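Local coordinates for tight junction protein ZO-3 (Homo sapiens, PDB 3KFV) that links tight-junction transmembrane proteins such as claudins, junctional adhesion molecules and occludin to the actin cytoskeleton, as a scaffold of the MAGUK family, at residues S143-V148 and E289-P294; D156-K161 and D277-E282; F225-R230 and R250-A255; K234-W239 and I270-T275. All coordinates share one frame; numbering follows the deposited sequence.

Contact 1: residues S143-V148 and E289-P294; sequences SFKRPV and EQQTRP
Gln-291 sets CG anti to its backbone N (chi1 166°) and then bends at chi2 (66°), which turns its terminal amide toward the backbone of residues 143-148. Arg-146, with CG anti to its carbonyl carbon and a bend at chi3, runs past Gln-291 in the opposite direction. The meeting place is the double connection of the SH3-guanylate kinase module of MAGUK proteins: residues 143-148 lead from strand 134-141 of the antiparallel sheet into strand 148-151 of the kinase-like domain, and residues 289-294 return from helix 278-290 to strand 294-298, which pairs with strand 134-141. The Gln-291 amide brackets Lys-145 with two hydrogen bonds to the main chain. NE2 gives one to Phe-144 O at 3.1 Å, staying nearly in its own amide plane but approaching from above the plane of the carbonyl. OE1 accepts Arg-146 N at 3.1 Å, on a lone pair and almost straight (174°). Used at both ends, the amide is fixed in its rotation. The side chain of Arg-146 passes along it, CG lying 3.6 Å from Gln-291 OE1, and the guanidinium ends near the last turn of the helix. Its main anchor lies elsewhere, NH2 bonding to Tyr-219 O, while NE is also hydrogen-bonded outside the two segments. Gln-290, itself buried, likewise uses its amide outside the pair, OE1 hydrogen-bonded to Thr-267 OG1. What the guanidinium adds across this junction is a weak, strongly bent hydrogen bond from Arg-146 NH1 to Gln-290 O, 2.7 Å long.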
loop_
_atom_site.group_PDB
_atom_site.type_symbol
_atom_site.label_atom_id
_atom_site.label_comp_id
_atom_site.label_asym_id
_atom_site.label_seq_id
_atom_site.Cartn_x
_atom_site.Cartn_y
_atom_site.Cartn_z
ATOM N N SER A 143 -6.072 -5.009 14.051
ATOM C CA SER A 143 -6.436 -4.678 15.421
ATOM C C SER A 143 -6.050 -3.236 15.669
ATOM O O SER A 143 -5.732 -2.845 16.786
ATOM C CB SER A 143 -5.711 -5.587 16.403
ATOM O OG SER A 143 -4.306 -5.469 16.242
ATOM N N PHE A 144 -6.052 -2.457 14.598
ATOM C CA PHE A 144 -5.773 -1.029 14.671
ATOM C C PHE A 144 -6.406 -0.353 13.460
ATOM O O PHE A 144 -6.735 -1.015 12.469
ATOM C CB PHE A 144 -4.261 -0.769 14.727
ATOM C CG PHE A 144 -3.516 -1.231 13.510
ATOM C CD1 PHE A 144 -3.202 -0.344 12.495
ATOM C CD2 PHE A 144 -3.129 -2.551 13.376
ATOM C CE1 PHE A 144 -2.515 -0.764 11.372
ATOM C CE2 PHE A 144 -2.441 -2.979 12.245
ATOM C CZ PHE A 144 -2.138 -2.084 11.246
ATOM N N LYS A 145 -6.608 0.956 13.546
ATOM C CA LYS A 145 -7.146 1.682 12.405
ATOM C C LYS A 145 -6.045 1.933 11.373
ATOM O O LYS A 145 -5.028 2.569 11.663
ATOM C CB LYS A 145 -7.851 2.968 12.852
ATOM C CG LYS A 145 -9.296 2.713 13.301
ATOM C CD LYS A 145 -9.936 3.932 13.929
ATOM C CE LYS A 145 -11.429 3.717 14.152
ATOM N NZ LYS A 145 -12.107 4.919 14.759
ATOM N N ARG A 146 -6.252 1.402 10.173
ATOM C CA ARG A 146 -5.233 1.404 9.133
ATOM C C ARG A 146 -5.002 2.800 8.568
ATOM O O ARG A 146 -5.951 3.549 8.347
ATOM C CB ARG A 146 -5.641 0.448 8.006
ATOM C CG ARG A 146 -5.914 -0.980 8.459
ATOM C CD ARG A 146 -6.558 -1.813 7.349
ATOM N NE ARG A 146 -5.759 -1.824 6.127
ATOM C CZ ARG A 146 -6.150 -2.362 4.974
ATOM N NH1 ARG A 146 -7.330 -2.943 4.869
ATOM N NH2 ARG A 146 -5.355 -2.316 3.917
ATOM N N PRO A 147 -3.729 3.159 8.330
ATOM C CA PRO A 147 -3.473 4.461 7.702
ATOM C C PRO A 147 -4.171 4.529 6.353
ATOM O O PRO A 147 -4.371 3.497 5.716
ATOM C CB PRO A 147 -1.951 4.472 7.526
ATOM C CG PRO A 147 -1.444 3.519 8.557
ATOM C CD PRO A 147 -2.485 2.442 8.656
ATOM N N VAL A 148 -4.553 5.723 5.924
ATOM C CA VAL A 148 -5.245 5.867 4.653
ATOM C C VAL A 148 -4.464 6.800 3.746
ATOM O O VAL A 148 -4.214 7.954 4.092
ATOM C CB VAL A 148 -6.694 6.406 4.838
ATOM C CG1 VAL A 148 -7.377 6.577 3.488
ATOM C CG2 VAL A 148 -7.510 5.483 5.734
ATOM N N GLU A 289 -15.136 0.100 4.868
ATOM C CA GLU A 289 -15.247 -1.272 4.397
ATOM C C GLU A 289 -13.910 -1.977 4.492
ATOM O O GLU A 289 -13.766 -2.975 5.194
ATOM C CB GLU A 289 -15.716 -1.297 2.952
ATOM C CG GLU A 289 -15.833 -2.682 2.369
ATOM C CD GLU A 289 -15.966 -2.642 0.858
ATOM O OE1 GLU A 289 -14.954 -2.329 0.177
ATOM O OE2 GLU A 289 -17.085 -2.912 0.351
ATOM N N GLN A 290 -12.927 -1.443 3.778
ATOM C CA GLN A 290 -11.611 -2.063 3.711
ATOM C C GLN A 290 -10.943 -2.132 5.075
ATOM O O GLN A 290 -9.988 -2.877 5.259
ATOM C CB GLN A 290 -10.727 -1.355 2.678
ATOM C CG GLN A 290 -11.301 -1.435 1.273
ATOM C CD GLN A 290 -10.276 -1.171 0.193
ATOM O OE1 GLN A 290 -9.101 -0.936 0.480
ATOM N NE2 GLN A 290 -10.713 -1.207 -1.063
ATOM N N GLN A 291 -11.469 -1.381 6.037
ATOM C CA GLN A 291 -10.972 -1.437 7.411
ATOM C C GLN A 291 -11.340 -2.754 8.085
ATOM O O GLN A 291 -10.719 -3.153 9.072
ATOM C CB GLN A 291 -11.517 -0.270 8.233
ATOM C CG GLN A 291 -11.338 -0.433 9.731
ATOM C CD GLN A 291 -9.890 -0.419 10.131
ATOM O OE1 GLN A 291 -9.098 0.323 9.561
ATOM N NE2 GLN A 291 -9.527 -1.242 11.112
ATOM N N THR A 292 -12.355 -3.428 7.552
ATOM C CA THR A 292 -12.785 -4.708 8.103
ATOM C C THR A 292 -12.132 -5.892 7.374
ATOM O O THR A 292 -12.162 -7.024 7.867
ATOM C CB THR A 292 -14.323 -4.863 8.072
ATOM O OG1 THR A 292 -14.763 -5.064 6.720
ATOM C CG2 THR A 292 -15.016 -3.629 8.667
ATOM N N ARG A 293 -11.548 -5.625 6.206
ATOM C CA ARG A 293 -10.860 -6.657 5.431
ATOM C C ARG A 293 -9.627 -7.147 6.163
ATOM O O ARG A 293 -8.888 -6.349 6.742
ATOM C CB ARG A 293 -10.424 -6.122 4.067
ATOM C CG ARG A 293 -11.545 -5.811 3.089
ATOM C CD ARG A 293 -10.968 -5.724 1.690
ATOM N NE ARG A 293 -11.799 -4.973 0.751
ATOM C CZ ARG A 293 -13.006 -5.358 0.343
ATOM N NH1 ARG A 293 -13.550 -6.478 0.813
ATOM N NH2 ARG A 293 -13.679 -4.615 -0.529
ATOM N N PRO A 294 -9.393 -8.465 6.133
ATOM C CA PRO A 294 -8.245 -9.102 6.787
ATOM C C PRO A 294 -6.924 -8.806 6.072
ATOM O O PRO A 294 -6.828 -8.923 4.851
ATOM C CB PRO A 294 -8.575 -10.594 6.661
ATOM C CG PRO A 294 -9.425 -10.661 5.435
ATOM C CD PRO A 294 -10.317 -9.470 5.583
#

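Contact 2: residues D156-K161 and D277-E282; sequences DIAMQK and DTWYQE
Two helices of the guanylate kinase-like domain cross here: helix 155-165, which follows strand 148-151 of the parallel sheet, and the start of helix 278-290, the last helix of the chain. Their short axes approach to 11.4 Å at a crossing angle of -62°, a spacing wide enough for two aromatic side chains. Trp-279 takes the crowded first torsion (chi1 66°), with CG between the backbone N and the carbonyl carbon, and presents the rim of its six-membered ring. There CZ3 meets Ala-158 CB at 3.9 Å and CH2 meets Ile-157 CG2 at 4.1 Å, both methyls lying near the plane of the indole. Tyr-280, its CG anti to the backbone N, reaches along to Lys-161, whose CB lies 3.4 Å from Tyr-280 CE1 and whose CD sits over one ring face. The phenol oxygen comes close to the carbonyl of Lys-161 but is hydrogen-bonded to Glu-165 OE1, one turn further along the same helix. Phe-225, from the sheet, packs edge-to-face with Trp-279. The interface is therefore apolar and held by shape around the indole, and the polar end of Tyr-280 is satisfied at its margin by an acidic side chain.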
loop_
_atom_site.group_PDB
_atom_site.type_symbol
_atom_site.label_atom_id
_atom_site.label_comp_id
_atom_site.label_asym_id
_atom_site.label_seq_id
_atom_site.Cartn_x
_atom_site.Cartn_y
_atom_site.Cartn_z
ATOM N N ASP A 156 -5.633 16.764 -0.898
ATOM C CA ASP A 156 -5.777 17.862 0.054
ATOM C C ASP A 156 -7.237 18.104 0.436
ATOM O O ASP A 156 -7.573 18.188 1.620
ATOM C CB ASP A 156 -5.116 19.147 -0.473
ATOM C CG ASP A 156 -5.610 19.547 -1.859
ATOM O OD1 ASP A 156 -6.408 18.798 -2.464
ATOM O OD2 ASP A 156 -5.193 20.622 -2.345
ATOM N N ILE A 157 -8.097 18.208 -0.568
ATOM C CA ILE A 157 -9.524 18.413 -0.345
ATOM C C ILE A 157 -10.135 17.262 0.445
ATOM O O ILE A 157 -10.861 17.480 1.419
ATOM C CB ILE A 157 -10.277 18.558 -1.678
ATOM C CG1 ILE A 157 -9.866 19.860 -2.375
ATOM C CG2 ILE A 157 -11.779 18.503 -1.449
ATOM C CD1 ILE A 157 -10.158 19.878 -3.861
ATOM N N ALA A 158 -9.835 16.039 0.017
ATOM C CA ALA A 158 -10.349 14.844 0.678
ATOM C C ALA A 158 -9.950 14.785 2.149
ATOM O O ALA A 158 -10.776 14.501 3.009
ATOM C CB ALA A 158 -9.880 13.596 -0.049
HETATM N N MSE A 159 -8.683 15.065 2.435
HETATM C CA MSE A 159 -8.166 14.984 3.800
HETATM C C MSE A 159 -8.730 16.061 4.734
HETATM O O MSE A 159 -8.925 15.813 5.927
HETATM C CB MSE A 159 -6.634 15.028 3.802
HETATM C CG MSE A 159 -5.977 13.792 3.207
HETATM SE SE MSE A 159 -4.033 13.995 2.992
HETATM C CE MSE A 159 -3.510 13.871 4.860
ATOM N N GLN A 160 -8.983 17.250 4.196
ATOM C CA GLN A 160 -9.540 18.330 4.997
ATOM C C GLN A 160 -10.984 18.017 5.361
ATOM O O GLN A 160 -11.389 18.164 6.512
ATOM C CB GLN A 160 -9.456 19.669 4.258
ATOM N N LYS A 161 -11.755 17.572 4.375
ATOM C CA LYS A 161 -13.159 17.253 4.598
ATOM C C LYS A 161 -13.343 16.123 5.609
ATOM O O LYS A 161 -14.292 16.140 6.401
ATOM C CB LYS A 161 -13.858 16.906 3.281
ATOM C CG LYS A 161 -14.159 18.105 2.396
ATOM C CD LYS A 161 -15.382 17.842 1.525
ATOM C CE LYS A 161 -15.819 19.098 0.783
ATOM N NZ LYS A 161 -16.040 20.238 1.715
ATOM N N ASP A 277 -21.009 15.495 -4.292
ATOM C CA ASP A 277 -20.374 14.813 -3.166
ATOM C C ASP A 277 -20.206 13.306 -3.373
ATOM O O ASP A 277 -19.855 12.584 -2.445
ATOM C CB ASP A 277 -21.175 15.061 -1.882
ATOM C CG ASP A 277 -22.448 14.213 -1.800
ATOM O OD1 ASP A 277 -22.910 13.682 -2.832
ATOM O OD2 ASP A 277 -22.994 14.080 -0.686
ATOM N N THR A 278 -20.454 12.829 -4.584
ATOM C CA THR A 278 -20.472 11.392 -4.823
ATOM C C THR A 278 -19.124 10.711 -4.543
ATOM O O THR A 278 -19.068 9.744 -3.780
ATOM C CB THR A 278 -21.021 11.057 -6.233
ATOM O OG1 THR A 278 -22.441 11.263 -6.243
ATOM C CG2 THR A 278 -20.736 9.612 -6.601
ATOM N N TRP A 279 -18.043 11.214 -5.134
ATOM C CA TRP A 279 -16.724 10.610 -4.924
ATOM C C TRP A 279 -16.330 10.608 -3.451
ATOM O O TRP A 279 -15.654 9.694 -2.981
ATOM C CB TRP A 279 -15.646 11.319 -5.746
ATOM C CG TRP A 279 -15.388 12.745 -5.341
ATOM C CD1 TRP A 279 -15.916 13.865 -5.913
ATOM C CD2 TRP A 279 -14.527 13.202 -4.288
ATOM N NE1 TRP A 279 -15.442 14.990 -5.282
ATOM C CE2 TRP A 279 -14.585 14.612 -4.282
ATOM C CE3 TRP A 279 -13.713 12.558 -3.349
ATOM C CZ2 TRP A 279 -13.860 15.389 -3.374
ATOM C CZ3 TRP A 279 -12.992 13.333 -2.446
ATOM C CH2 TRP A 279 -13.073 14.733 -2.466
ATOM N N TYR A 280 -16.758 11.641 -2.735
ATOM C CA TYR A 280 -16.486 11.763 -1.313
ATOM C C TYR A 280 -17.290 10.736 -0.523
ATOM O O TYR A 280 -16.803 10.180 0.462
ATOM C CB TYR A 280 -16.819 13.175 -0.834
ATOM C CG TYR A 280 -16.489 13.407 0.619
ATOM C CD1 TYR A 280 -15.170 13.528 1.036
ATOM C CD2 TYR A 280 -17.494 13.504 1.577
ATOM C CE1 TYR A 280 -14.859 13.737 2.363
ATOM C CE2 TYR A 280 -17.194 13.711 2.905
ATOM C CZ TYR A 280 -15.874 13.828 3.294
ATOM O OH TYR A 280 -15.560 14.033 4.619
ATOM N N GLN A 281 -18.525 10.492 -0.960
ATOM C CA GLN A 281 -19.378 9.475 -0.350
ATOM C C GLN A 281 -18.770 8.081 -0.513
ATOM O O GLN A 281 -18.545 7.368 0.472
ATOM C CB GLN A 281 -20.780 9.508 -0.962
ATOM C CG GLN A 281 -21.575 10.776 -0.651
ATOM C CD GLN A 281 -21.910 10.919 0.825
ATOM O OE1 GLN A 281 -21.409 11.819 1.503
ATOM N NE2 GLN A 281 -22.755 10.029 1.331
ATOM N N GLU A 282 -18.506 7.699 -1.760
ATOM C CA GLU A 282 -17.829 6.440 -2.050
ATOM C C GLU A 282 -16.530 6.320 -1.261
ATOM O O GLU A 282 -16.208 5.252 -0.741
ATOM C CB GLU A 282 -17.579 6.291 -3.552
ATOM C CG GLU A 282 -18.681 5.505 -4.261
ATOM C CD GLU A 282 -18.817 5.835 -5.748
ATOM O OE1 GLU A 282 -17.792 5.860 -6.470
ATOM O OE2 GLU A 282 -19.967 6.051 -6.196
#

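Contact 3: residues F225-R230 and R250-A255; sequences FIPESR and RLYAQA
Tyr-252 buries by far the most surface here, followed by Arg-230 and Pro-227, which meet its ring from opposite sides of the ring plane. With CG anti to its backbone N (chi1 -175°), the tyrosine projects from helix 248-262 toward the turn where strand 221-227 passes into helix 230-240. Arg-230, the first residue of that helix, follows Ser-229 at the N-cap, whose OG binds Ala-232 N. The arginine chain is extended from CG to NE and crosses the tyrosine at about a right angle. Its CG stands over the ring face, 3.8 Å from the centroid in a CH-pi contact, and the guanidinium then lies on the same ring, centres 4.4 Å apart and planes inclined by 29°. On the other side, Pro-227 CB comes obliquely to Tyr-252 CE1 at 3.9 Å. Pro-227 CG also touches Ala-255 CB at 4.0 Å, one turn further along the helix. An alanine in place of Tyr-252 would remove the whole ring, and would probably deprive Arg-230 of its stacking surface and loosen the hold of helix 248-262 on the strand-to-helix turn. As in guanylate kinases, where the equivalent helices flank the LID, the tyrosine probably lies near the base of the corresponding region. The chemistry is that of a partly exposed surface: one face of the ring carries both the CG and the guanidinium of Arg-230, while Pro-227 comes obliquely from the other side, an arrangement likely to add some cation-pi attraction to the packing without burying a charge.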
loop_
_atom_site.group_PDB
_atom_site.type_symbol
_atom_site.label_atom_id
_atom_site.label_comp_id
_atom_site.label_asym_id
_atom_site.label_seq_id
_atom_site.Cartn_x
_atom_site.Cartn_y
_atom_site.Cartn_z
ATOM N N PHE A 225 -7.872 8.799 -7.128
ATOM C CA PHE A 225 -8.984 9.497 -7.766
ATOM C C PHE A 225 -8.675 9.839 -9.218
ATOM O O PHE A 225 -7.685 10.513 -9.506
ATOM C CB PHE A 225 -9.307 10.775 -6.997
ATOM C CG PHE A 225 -9.902 10.530 -5.648
ATOM C CD1 PHE A 225 -11.254 10.243 -5.514
ATOM C CD2 PHE A 225 -9.117 10.585 -4.513
ATOM C CE1 PHE A 225 -11.815 10.014 -4.274
ATOM C CE2 PHE A 225 -9.674 10.359 -3.263
ATOM C CZ PHE A 225 -11.026 10.073 -3.145
ATOM N N ILE A 226 -9.534 9.383 -10.125
ATOM C CA ILE A 226 -9.307 9.564 -11.552
ATOM C C ILE A 226 -10.068 10.769 -12.084
ATOM O O ILE A 226 -11.298 10.801 -12.028
ATOM C CB ILE A 226 -9.736 8.321 -12.359
ATOM C CG1 ILE A 226 -9.374 7.039 -11.613
ATOM C CG2 ILE A 226 -9.084 8.324 -13.736
ATOM C CD1 ILE A 226 -9.907 5.789 -12.266
ATOM N N PRO A 227 -9.335 11.761 -12.614
ATOM C CA PRO A 227 -9.910 12.977 -13.193
ATOM C C PRO A 227 -10.439 12.740 -14.602
ATOM O O PRO A 227 -9.769 12.083 -15.395
ATOM C CB PRO A 227 -8.711 13.935 -13.267
ATOM C CG PRO A 227 -7.552 13.217 -12.606
ATOM C CD PRO A 227 -7.866 11.770 -12.686
ATOM N N GLU A 228 -11.626 13.266 -14.898
ATOM C CA GLU A 228 -12.154 13.266 -16.258
ATOM C C GLU A 228 -11.189 13.973 -17.194
ATOM O O GLU A 228 -10.666 13.375 -18.138
ATOM C CB GLU A 228 -13.488 14.008 -16.308
ATOM C CG GLU A 228 -14.717 13.145 -16.149
ATOM C CD GLU A 228 -15.967 13.981 -15.955
ATOM O OE1 GLU A 228 -15.824 15.197 -15.688
ATOM O OE2 GLU A 228 -17.086 13.427 -16.061
ATOM N N SER A 229 -10.962 15.255 -16.922
ATOM C CA SER A 229 -10.159 16.105 -17.792
ATOM C C SER A 229 -9.577 17.277 -17.018
ATOM O O SER A 229 -9.991 17.554 -15.892
ATOM C CB SER A 229 -11.018 16.634 -18.941
ATOM O OG SER A 229 -12.218 17.214 -18.458
ATOM N N ARG A 230 -8.619 17.968 -17.631
ATOM C CA ARG A 230 -8.004 19.139 -17.016
ATOM C C ARG A 230 -9.038 20.225 -16.700
ATOM O O ARG A 230 -9.030 20.801 -15.608
ATOM C CB ARG A 230 -6.883 19.682 -17.900
ATOM C CG ARG A 230 -5.797 18.662 -18.179
ATOM C CD ARG A 230 -4.774 19.187 -19.167
ATOM N NE ARG A 230 -3.685 18.236 -19.392
ATOM C CZ ARG A 230 -3.776 17.157 -20.170
ATOM N NH1 ARG A 230 -4.913 16.875 -20.798
ATOM N NH2 ARG A 230 -2.728 16.355 -20.313
ATOM N N ARG A 250 -0.155 20.686 -13.175
ATOM C CA ARG A 250 0.805 19.797 -12.519
ATOM C C ARG A 250 0.101 18.615 -11.845
ATOM O O ARG A 250 0.637 17.503 -11.793
ATOM C CB ARG A 250 1.643 20.564 -11.491
ATOM N N LEU A 251 -1.104 18.861 -11.336
ATOM C CA LEU A 251 -1.861 17.835 -10.631
ATOM C C LEU A 251 -2.461 16.794 -11.570
ATOM O O LEU A 251 -2.480 15.603 -11.252
ATOM C CB LEU A 251 -2.958 18.463 -9.767
ATOM C CG LEU A 251 -2.505 19.098 -8.452
ATOM C CD1 LEU A 251 -3.702 19.641 -7.694
ATOM C CD2 LEU A 251 -1.738 18.097 -7.597
ATOM N N TYR A 252 -2.960 17.234 -12.719
ATOM C CA TYR A 252 -3.519 16.291 -13.683
ATOM C C TYR A 252 -2.437 15.346 -14.209
ATOM O O TYR A 252 -2.607 14.129 -14.217
ATOM C CB TYR A 252 -4.206 17.018 -14.841
ATOM C CG TYR A 252 -4.902 16.079 -15.799
ATOM C CD1 TYR A 252 -6.271 15.883 -15.736
ATOM C CD2 TYR A 252 -4.182 15.373 -16.756
ATOM C CE1 TYR A 252 -6.910 15.021 -16.604
ATOM C CE2 TYR A 252 -4.810 14.505 -17.629
ATOM C CZ TYR A 252 -6.175 14.334 -17.548
ATOM O OH TYR A 252 -6.805 13.472 -18.417
ATOM N N ALA A 253 -1.319 15.912 -14.643
ATOM C CA ALA A 253 -0.221 15.105 -15.144
ATOM C C ALA A 253 0.305 14.149 -14.074
ATOM O O ALA A 253 0.682 13.015 -14.382
ATOM C CB ALA A 253 0.897 15.993 -15.672
ATOM N N GLN A 254 0.333 14.599 -12.821
ATOM C CA GLN A 254 0.781 13.742 -11.723
ATOM C C GLN A 254 -0.111 12.504 -11.600
ATOM O O GLN A 254 0.382 11.390 -11.444
ATOM C CB GLN A 254 0.811 14.513 -10.405
ATOM N N ALA A 255 -1.422 12.701 -11.682
ATOM C CA ALA A 255 -2.357 11.584 -11.616
ATOM C C ALA A 255 -2.132 10.610 -12.767
ATOM O O ALA A 255 -2.221 9.393 -12.588
ATOM C CB ALA A 255 -3.799 12.086 -11.611
#

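Contact 4: residues K234-W239 and I270-T275; sequences KALRQW and IPLNGT
Leu-236 and Leu-272 cross at about a right angle, the first reaching out from helix 230-240 and the second rising from the end of strand 268-272. Leu-236 places CG anti to its backbone N (chi1 -176°), which sends the branch toward residues 270-275. CD2 meets Leu-272 CD1 at 3.9 Å, and CD1 comes closest to the main chain beyond the strand, 3.4 Å from Gly-274 O and 3.9 Å from Thr-275 CA. An alanine instead of Leu-236 would take away both methyl branches and would probably leave the apolar end of Leu-272 and the Gly-274 to Thr-275 backbone less firmly packed against the helix. Helix 230-240 is the first of two helices in the crossover between the neighbouring parallel strands 221-227 and 268-272 of the guanylate kinase-like domain, so these leucines pack the beginning of that connection against the exit of the strand that ends it. The chain runs on extended through Gly-274, whose phi of 132° and psi of -157° would drive a CB into the carbonyl oxygen of Asn-273. Next along, Thr-275 fits between helix backbone and indole: its CG2 lies 4.0 Å from Leu-236 CA, and its CB lies 3.7 Å from Trp-239 CD1. Trp-239, one turn beyond Leu-236 and also anti at its first torsion, crosses the threonine at about a right angle. Its pyrrole side approaches the main chain obliquely, and NE1 gives Thr-275 O a weak, bent hydrogen bond of 3.1 Å.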
loop_
_atom_site.group_PDB
_atom_site.type_symbol
_atom_site.label_atom_id
_atom_site.label_comp_id
_atom_site.label_asym_id
_atom_site.label_seq_id
_atom_site.Cartn_x
_atom_site.Cartn_y
_atom_site.Cartn_z
ATOM N N LYS A 234 -10.211 21.410 -12.940
ATOM C CA LYS A 234 -10.090 22.813 -12.563
ATOM C C LYS A 234 -11.411 23.297 -11.988
ATOM O O LYS A 234 -11.440 24.050 -11.014
ATOM C CB LYS A 234 -9.704 23.661 -13.773
ATOM C CG LYS A 234 -9.358 25.099 -13.439
ATOM C CD LYS A 234 -9.178 25.927 -14.703
ATOM C CE LYS A 234 -8.925 27.396 -14.375
ATOM N NZ LYS A 234 -8.925 28.246 -15.601
ATOM N N ALA A 235 -12.504 22.852 -12.597
ATOM C CA ALA A 235 -13.837 23.186 -12.121
ATOM C C ALA A 235 -14.020 22.664 -10.709
ATOM O O ALA A 235 -14.294 23.427 -9.783
ATOM C CB ALA A 235 -14.884 22.597 -13.039
ATOM N N LEU A 236 -13.861 21.354 -10.553
ATOM C CA LEU A 236 -13.963 20.701 -9.251
ATOM C C LEU A 236 -13.144 21.412 -8.170
ATOM O O LEU A 236 -13.628 21.650 -7.065
ATOM C CB LEU A 236 -13.513 19.244 -9.367
ATOM C CG LEU A 236 -13.635 18.355 -8.131
ATOM C CD1 LEU A 236 -15.049 18.402 -7.574
ATOM C CD2 LEU A 236 -13.252 16.935 -8.481
ATOM N N ARG A 237 -11.898 21.742 -8.490
ATOM C CA ARG A 237 -11.021 22.370 -7.510
ATOM C C ARG A 237 -11.489 23.776 -7.159
ATOM O O ARG A 237 -11.486 24.158 -5.992
ATOM C CB ARG A 237 -9.562 22.364 -7.981
ATOM C CG ARG A 237 -8.896 20.995 -7.868
ATOM C CD ARG A 237 -7.370 21.062 -7.951
ATOM N NE ARG A 237 -6.779 21.807 -6.842
ATOM C CZ ARG A 237 -6.549 21.304 -5.631
ATOM N NH1 ARG A 237 -6.012 22.067 -4.688
ATOM N NH2 ARG A 237 -6.858 20.044 -5.357
ATOM N N GLN A 238 -11.908 24.536 -8.166
ATOM C CA GLN A 238 -12.359 25.906 -7.950
ATOM C C GLN A 238 -13.566 25.929 -7.025
ATOM O O GLN A 238 -13.757 26.870 -6.256
ATOM C CB GLN A 238 -12.716 26.571 -9.281
ATOM C CG GLN A 238 -12.806 28.094 -9.206
ATOM C CD GLN A 238 -11.434 28.752 -9.113
ATOM O OE1 GLN A 238 -10.521 28.427 -9.884
ATOM N NE2 GLN A 238 -11.282 29.681 -8.167
ATOM N N TRP A 239 -14.372 24.875 -7.104
ATOM C CA TRP A 239 -15.606 24.762 -6.332
ATOM C C TRP A 239 -15.354 24.275 -4.904
ATOM O O TRP A 239 -15.968 24.774 -3.962
ATOM C CB TRP A 239 -16.593 23.861 -7.089
ATOM C CG TRP A 239 -17.704 23.224 -6.295
ATOM C CD1 TRP A 239 -17.863 21.889 -6.045
ATOM C CD2 TRP A 239 -18.828 23.882 -5.691
ATOM N NE1 TRP A 239 -19.007 21.678 -5.311
ATOM C CE2 TRP A 239 -19.617 22.883 -5.078
ATOM C CE3 TRP A 239 -19.239 25.216 -5.596
ATOM C CZ2 TRP A 239 -20.790 23.176 -4.383
ATOM C CZ3 TRP A 239 -20.413 25.506 -4.903
ATOM C CH2 TRP A 239 -21.172 24.490 -4.309
ATOM N N ILE A 270 -11.447 5.717 -7.673
ATOM C CA ILE A 270 -12.758 6.352 -7.675
ATOM C C ILE A 270 -12.780 7.442 -8.726
ATOM O O ILE A 270 -11.932 8.329 -8.716
ATOM C CB ILE A 270 -13.094 6.974 -6.297
ATOM C CG1 ILE A 270 -13.242 5.881 -5.233
ATOM C CG2 ILE A 270 -14.358 7.821 -6.382
ATOM C CD1 ILE A 270 -13.527 6.413 -3.843
ATOM N N PRO A 271 -13.750 7.374 -9.644
ATOM C CA PRO A 271 -13.869 8.341 -10.738
ATOM C C PRO A 271 -14.375 9.689 -10.245
ATOM O O PRO A 271 -15.435 9.756 -9.617
ATOM C CB PRO A 271 -14.931 7.713 -11.653
ATOM C CG PRO A 271 -15.127 6.318 -11.160
ATOM C CD PRO A 271 -14.799 6.347 -9.708
ATOM N N LEU A 272 -13.614 10.746 -10.513
ATOM C CA LEU A 272 -14.102 12.099 -10.306
ATOM C C LEU A 272 -14.966 12.433 -11.517
ATOM O O LEU A 272 -14.452 12.626 -12.626
ATOM C CB LEU A 272 -12.943 13.086 -10.202
ATOM C CG LEU A 272 -11.926 12.911 -9.076
ATOM C CD1 LEU A 272 -10.813 13.925 -9.231
ATOM C CD2 LEU A 272 -12.580 13.038 -7.710
ATOM N N ASN A 273 -16.277 12.478 -11.315
ATOM C CA ASN A 273 -17.195 12.680 -12.427
ATOM C C ASN A 273 -18.169 13.822 -12.168
ATOM O O ASN A 273 -19.386 13.634 -12.224
ATOM C CB ASN A 273 -17.957 11.387 -12.729
ATOM N N GLY A 274 -17.630 15.003 -11.881
ATOM C CA GLY A 274 -18.458 16.165 -11.611
ATOM C C GLY A 274 -18.067 16.928 -10.361
ATOM O O GLY A 274 -16.929 16.850 -9.906
ATOM N N THR A 275 -19.021 17.669 -9.804
ATOM C CA THR A 275 -18.756 18.536 -8.660
ATOM C C THR A 275 -19.643 18.181 -7.472
ATOM O O THR A 275 -19.743 18.946 -6.506
ATOM C CB THR A 275 -18.959 20.029 -9.022
ATOM O OG1 THR A 275 -20.263 20.221 -9.591
ATOM C CG2 THR A 275 -17.904 20.492 -10.021
#

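How the contacts relate
Contact 2 is the buried one, contact 3 lies at the surface, and contacts 1 and 4 fall between. Contacts 1 and 2 use opposite ends of helix 278-290, the first where the chain returns to the antiparallel sheet, the second inside the kinase-like domain. Contacts 3 and 4 hold neighbouring strands, 221-227 and 268-272, with Ile-226 bridging by backbone to Ile-270 and Leu-272, and both involve helix 230-240. Contact 2 joins this cluster through Trp-279, which touches Phe-225 and Leu-272, and through the salt bridge of Asp-156 to Arg-237. Chemistry changes accordingly: amide-to-backbone bonds at the domain connection, apolar packing within, and a cationic stack outside.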